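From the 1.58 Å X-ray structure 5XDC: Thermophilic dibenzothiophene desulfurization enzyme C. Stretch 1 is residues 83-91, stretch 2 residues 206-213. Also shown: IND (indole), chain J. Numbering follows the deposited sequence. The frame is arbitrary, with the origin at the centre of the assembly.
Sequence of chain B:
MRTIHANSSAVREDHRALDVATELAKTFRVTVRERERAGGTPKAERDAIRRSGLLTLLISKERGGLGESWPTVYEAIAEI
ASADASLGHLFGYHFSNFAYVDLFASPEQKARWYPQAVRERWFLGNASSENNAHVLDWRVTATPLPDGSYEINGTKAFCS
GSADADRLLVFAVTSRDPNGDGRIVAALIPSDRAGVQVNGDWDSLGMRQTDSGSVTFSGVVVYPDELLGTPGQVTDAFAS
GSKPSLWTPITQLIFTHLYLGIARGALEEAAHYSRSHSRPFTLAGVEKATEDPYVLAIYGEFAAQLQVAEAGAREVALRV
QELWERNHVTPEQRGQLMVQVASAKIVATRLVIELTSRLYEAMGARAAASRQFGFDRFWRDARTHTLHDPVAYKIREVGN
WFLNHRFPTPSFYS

Stretch 1, residues 83-91: ADASLGHLF
Stretch 2, residues 206-213: GMRQTDSG

A helix and an irregular loop can pack closely when a small polar side chain on the helix receives the backbone of a turn, and the contact between residues 83-91 and 206-213 of this desulfurization enzyme is a compact example, burying 386 Å² in all. The first stretch is helical from Ala-85 to Phe-91, with phi near -65° and psi near -40°, and its i to i+4 hydrogen bonds run from Gly-88 N to Asp-84 O (2.9 Å) through Phe-91 N to Leu-87 O (2.9 Å). Asp-84, extended at -153/107, is the N-cap: its t side chain accepts from Leu-87 N at OD1 (3.0 Å, 168°).

The second stretch has no regular helix or strand. It forms a type I turn from Met-207 to Thr-210, with Arg-208 at -74/-17 and Gln-209 at -111/27; Met-207 (51/44), the first residue of the turn, and Asp-211 (42/57), just after it, have positive phi. The turn is closed by a weak bond from Thr-210 N to Met-207 O (3.3 Å) and reinforced from the side chain, where Thr-210, rotamer p, donates from OG1 to the same Met-207 O at 2.9 Å. The register is set by Ser-86 and Met-207, whose CA atoms lie 4.9 Å apart.

Direct hydrogen bonding across the interface is confined to one bond. Ser-86, rotamer m, points its CA-to-CB bond toward the turn, and its OG accepts from Gln-209 N at 3.0 Å with an angle of 158°. Arg-208 N is also near, 3.3 Å from Ser-86 OG, but its angle is too poor for a hydrogen bond: proximity alone does not make one. A water provides a second polar link, donating to Asp-84 OD2 (3.0 Å) and Gln-209 OE1 (2.8 Å), although further acceptors elsewhere compete for its protons. It thus connects two side-chain oxygens that remain 4.4 Å apart, Asp-84 OD2 and Gln-209 OE1.

Around this polar centre the packing is largely apolar. Thr-210 CG2 lies over one face of the His-89 ring, 3.6 Å from its centroid and 18° off the normal, a CH-pi contact; His-89 is t, with chi2 at 130°. Met-207, rotamer m, m, t, brings SD to 3.4 Å from Ala-85 O and 3.9 Å from Ala-85 CB. Met-207 SD also approaches the His-89 ring obliquely, 4.9 Å from its centroid and 58° off the normal. One turn along from Ser-86, Leu-90 (m, t) spreads its methyls over the turn's carbonyls, with CD1 3.5 Å from Gln-209 O and CD2 3.6 Å from Thr-210 O. Gln-209 O is buried by the contact without a polar partner.

Both stretches also meet the bound indole. Ser-212 OG (rotamer m) comes within 3.2 Å of indole C2, and His-89 CE1 within 3.3 Å of the same atom, so the ring packed against Thr-210 also touches the ligand.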

ATOM      1  N   ALA B  83      21.100  10.198  13.890  1.00 14.06           N
ATOM      2  CA  ALA B  83      21.146  11.252  14.896  1.00 12.80           C
ATOM      3  C   ALA B  83      20.891  12.628  14.307  1.00 15.98           C
ATOM      4  O   ALA B  83      20.180  13.441  14.909  1.00 17.57           O
ATOM      5  CB  ALA B  83      22.517  11.259  15.585  1.00 14.85           C
ATOM      6  N   ASP B  84      21.481  12.903  13.146  1.00 15.25           N
ATOM      7  CA  ASP B  84      21.411  14.221  12.524  1.00 13.42           C
ATOM      8  C   ASP B  84      21.555  13.984  11.028  1.00 12.58           C
ATOM      9  O   ASP B  84      22.646  13.640  10.560  1.00 14.15           O
ATOM     10  CB  ASP B  84      22.507  15.138  13.064  1.00 18.05           C
ATOM     11  CG  ASP B  84      22.452  16.535  12.479  1.00 15.08           C
ATOM     12  OD1 ASP B  84      22.192  16.666  11.266  1.00 14.98           O
ATOM     13  OD2 ASP B  84      22.700  17.498  13.243  1.00 17.06           O
ATOM     14  N   ALA B  85      20.455  14.127  10.286  1.00 12.31           N
ATOM     15  CA  ALA B  85      20.477  13.774   8.874  1.00 14.81           C
ATOM     16  C   ALA B  85      21.378  14.694   8.069  1.00 12.40           C
ATOM     17  O   ALA B  85      21.953  14.261   7.072  1.00 13.86           O
ATOM     18  CB  ALA B  85      19.056  13.783   8.300  1.00 12.19           C
ATOM     19  N   SER B  86      21.488  15.971   8.458  1.00 11.44           N
ATOM     20  CA  SER B  86      22.374  16.880   7.738  1.00 12.73           C
ATOM     21  C   SER B  86      23.825  16.481   7.928  1.00 11.24           C
ATOM     22  O   SER B  86      24.612  16.485   6.971  1.00 13.18           O
ATOM     23  CB  SER B  86      22.168  18.313   8.221  1.00 14.13           C
ATOM     24  OG  SER B  86      20.921  18.847   7.782  1.00 14.59           O
ATOM     25  N   LEU B  87      24.204  16.150   9.159  1.00 13.97           N
ATOM     26  CA  LEU B  87      25.575  15.722   9.398  1.00 13.86           C
ATOM     27  C   LEU B  87      25.852  14.372   8.742  1.00 15.08           C
ATOM     28  O   LEU B  87      26.933  14.167   8.188  1.00 14.19           O
ATOM     29  CB  LEU B  87      25.864  15.684  10.893  1.00 13.85           C
ATOM     30  CG  LEU B  87      26.043  17.069  11.528  1.00 19.44           C
ATOM     31  CD1 LEU B  87      26.028  17.002  13.048  1.00 26.33           C
ATOM     32  CD2 LEU B  87      27.341  17.703  11.039  1.00 20.65           C
ATOM     33  N   GLY B  88      24.884  13.453   8.754  1.00 14.95           N
ATOM     34  CA  GLY B  88      25.055  12.225   7.989  1.00 13.35           C
ATOM     35  C   GLY B  88      25.244  12.487   6.505  1.00 12.77           C
ATOM     36  O   GLY B  88      26.107  11.888   5.856  1.00 13.00           O
ATOM     37  N   HIS B  89      24.434  13.390   5.945  1.00 12.39           N
ATOM     38  CA  HIS B  89      24.565  13.794   4.551  1.00 11.86           C
ATOM     39  C   HIS B  89      25.941  14.405   4.278  1.00 10.32           C
ATOM     40  O   HIS B  89      26.618  14.028   3.318  1.00 13.34           O
ATOM     41  CB  HIS B  89      23.423  14.764   4.243  1.00 16.46           C
ATOM     42  CG  HIS B  89      23.551  15.519   2.966  1.00 18.98           C
ATOM     43  ND1 HIS B  89      22.525  15.573   2.051  1.00 32.06           N
ATOM     44  CD2 HIS B  89      24.518  16.341   2.494  1.00 18.23           C
ATOM     45  CE1 HIS B  89      22.876  16.348   1.041  1.00 34.20           C
ATOM     46  NE2 HIS B  89      24.087  16.817   1.281  1.00 24.14           N
ATOM     47  N   LEU B  90      26.376  15.338   5.122  1.00 12.39           N
ATOM     48  CA  LEU B  90      27.670  15.977   4.892  1.00 11.64           C
ATOM     49  C   LEU B  90      28.786  14.944   4.933  1.00 11.88           C
ATOM     50  O   LEU B  90      29.662  14.919   4.062  1.00 12.55           O
ATOM     51  CB  LEU B  90      27.916  17.070   5.933  1.00 14.61           C
ATOM     52  CG  LEU B  90      27.066  18.334   5.832  1.00 14.17           C
ATOM     53  CD1 LEU B  90      27.228  19.173   7.076  1.00 14.58           C
ATOM     54  CD2 LEU B  90      27.443  19.102   4.575  1.00 15.10           C
ATOM     55  N   PHE B  91      28.750  14.089   5.946  1.00 13.74           N
ATOM     56  CA  PHE B  91      29.723  13.015   6.106  1.00 14.23           C
ATOM     57  C   PHE B  91      29.676  12.054   4.916  1.00 14.26           C
ATOM     58  O   PHE B  91      30.704  11.759   4.293  1.00 14.83           O
ATOM     59  CB  PHE B  91      29.420  12.335   7.443  1.00 13.55           C
ATOM     60  CG  PHE B  91      30.370  11.234   7.838  1.00 13.06           C
ATOM     61  CD1 PHE B  91      31.626  11.526   8.344  1.00 15.84           C
ATOM     62  CD2 PHE B  91      29.966   9.913   7.775  1.00 13.95           C
ATOM     63  CE1 PHE B  91      32.479  10.518   8.733  1.00 18.67           C
ATOM     64  CE2 PHE B  91      30.826   8.886   8.169  1.00 18.58           C
ATOM     65  CZ  PHE B  91      32.075   9.200   8.666  1.00 17.14           C
ATOM     66  N   GLY B 206      13.975  20.214   4.723  1.00 11.93           N
ATOM     67  CA  GLY B 206      14.826  19.378   5.535  1.00 11.74           C
ATOM     68  C   GLY B 206      16.245  19.408   4.994  1.00 11.67           C
ATOM     69  O   GLY B 206      16.554  20.139   4.056  1.00 13.33           O
ATOM     70  N   MET B 207      17.097  18.586   5.600  1.00 12.36           N
ATOM     71  CA  MET B 207      18.536  18.661   5.326  1.00 10.96           C
ATOM     72  C   MET B 207      19.032  20.102   5.471  1.00 11.06           C
ATOM     73  O   MET B 207      19.827  20.602   4.676  1.00 13.03           O
ATOM     74  CB  MET B 207      18.862  18.107   3.940  1.00 14.15           C
ATOM     75  CG  MET B 207      18.596  16.599   3.796  1.00 20.50           C
ATOM     76  SD  MET B 207      19.627  15.667   4.971  1.00 19.42           S
ATOM     77  CE  MET B 207      19.417  13.996   4.345  1.00 19.48           C
ATOM     78  N   ARG B 208      18.585  20.757   6.536  1.00 12.61           N
ATOM     79  CA  ARG B 208      18.700  22.207   6.639  1.00 14.37           C
ATOM     80  C   ARG B 208      20.119  22.685   6.933  1.00 15.68           C
ATOM     81  O   ARG B 208      20.396  23.877   6.738  1.00 15.31           O
ATOM     82  CB  ARG B 208      17.753  22.722   7.724  1.00 13.04           C
ATOM     83  CG  ARG B 208      16.290  22.724   7.279  1.00 14.58           C
ATOM     84  CD  ARG B 208      15.371  23.357   8.307  1.00 17.39           C
ATOM     85  NE  ARG B 208      15.838  24.661   8.764  1.00 15.52           N
ATOM     86  CZ  ARG B 208      15.743  25.792   8.074  1.00 15.07           C
ATOM     87  NH1 ARG B 208      15.207  25.811   6.863  1.00 14.75           N
ATOM     88  NH2 ARG B 208      16.192  26.915   8.604  1.00 19.85           N
ATOM     89  N   GLN B 209      21.013  21.811   7.411  1.00 13.20           N
ATOM     90  CA  GLN B 209      22.390  22.194   7.715  1.00 13.19           C
ATOM     91  C   GLN B 209      23.409  21.568   6.759  1.00 14.14           C
ATOM     92  O   GLN B 209      24.580  21.418   7.112  1.00 17.00           O
ATOM     93  CB  GLN B 209      22.732  21.849   9.168  1.00 14.45           C
ATOM     94  CG  GLN B 209      21.992  22.739  10.170  1.00 15.23           C
ATOM     95  CD  GLN B 209      22.672  22.798  11.523  1.00 15.96           C
ATOM     96  OE1 GLN B 209      22.780  21.789  12.233  1.00 16.76           O
ATOM     97  NE2 GLN B 209      23.157  23.985  11.883  1.00 17.15           N
ATOM     98  N   THR B 210      22.993  21.254   5.533  1.00 14.04           N
ATOM     99  CA  THR B 210      23.896  20.670   4.550  1.00 12.61           C
ATOM    100  C   THR B 210      24.539  21.711   3.642  1.00 14.27           C
ATOM    101  O   THR B 210      25.331  21.338   2.771  1.00 13.62           O
ATOM    102  CB  THR B 210      23.173  19.631   3.684  1.00 13.27           C
ATOM    103  OG1 THR B 210      22.115  20.243   2.932  1.00 13.39           O
ATOM    104  CG2 THR B 210      22.632  18.489   4.562  1.00 15.05           C
ATOM    105  N   ASP B 211      24.216  22.992   3.812  1.00 13.18           N
ATOM    106  CA  ASP B 211      24.743  24.069   2.968  1.00 14.32           C
ATOM    107  C   ASP B 211      24.777  23.690   1.488  1.00 15.88           C
ATOM    108  O   ASP B 211      25.807  23.757   0.807  1.00 16.54           O
ATOM    109  CB  ASP B 211      26.112  24.495   3.465  1.00 15.67           C
ATOM    110  CG  ASP B 211      26.016  25.598   4.490  1.00 20.26           C
ATOM    111  OD1 ASP B 211      25.622  26.730   4.112  1.00 30.23           O
ATOM    112  OD2 ASP B 211      26.322  25.318   5.646  1.00 22.03           O
ATOM    113  N   SER B 212      23.596  23.331   0.982  1.00 14.08           N
ATOM    114  CA  SER B 212      23.434  22.862  -0.384  1.00 16.56           C
ATOM    115  C   SER B 212      22.962  23.970  -1.312  1.00 14.92           C
ATOM    116  O   SER B 212      22.309  23.707  -2.327  1.00 16.49           O
ATOM    117  CB  SER B 212      22.477  21.672  -0.415  1.00 15.02           C
ATOM    118  OG  SER B 212      23.046  20.571   0.267  1.00 16.10           O
ATOM    119  N   GLY B 213      23.302  25.204  -0.980  1.00 14.79           N
ATOM    120  CA  GLY B 213      23.086  26.318  -1.870  1.00 16.92           C
ATOM    121  C   GLY B 213      24.066  26.390  -3.024  1.00 19.24           C
ATOM    122  O   GLY B 213      24.632  25.374  -3.435  1.00 18.40           O
TER
HETATM  123  N1  IND J 501      19.311  18.252   0.001  1.00 42.16           N
HETATM  124  C2  IND J 501      20.605  18.526   0.141  1.00 32.99           C
HETATM  125  C3  IND J 501      21.060  18.329  -1.038  1.00 33.15           C
HETATM  126  C4  IND J 501      20.368  17.639  -3.333  1.00 34.42           C
HETATM  127  C5  IND J 501      19.229  17.248  -4.042  1.00 30.91           C
HETATM  128  C6  IND J 501      17.977  17.166  -3.398  1.00 32.02           C
HETATM  129  C7  IND J 501      17.867  17.476  -2.046  1.00 26.51           C
HETATM  130  C8  IND J 501      18.987  17.868  -1.338  1.00 34.34           C
HETATM  131  C9  IND J 501      20.261  17.943  -2.000  1.00 33.29           C
HETATM  132  O   HOH W   1      21.223  19.547  11.591  1.00 15.48           O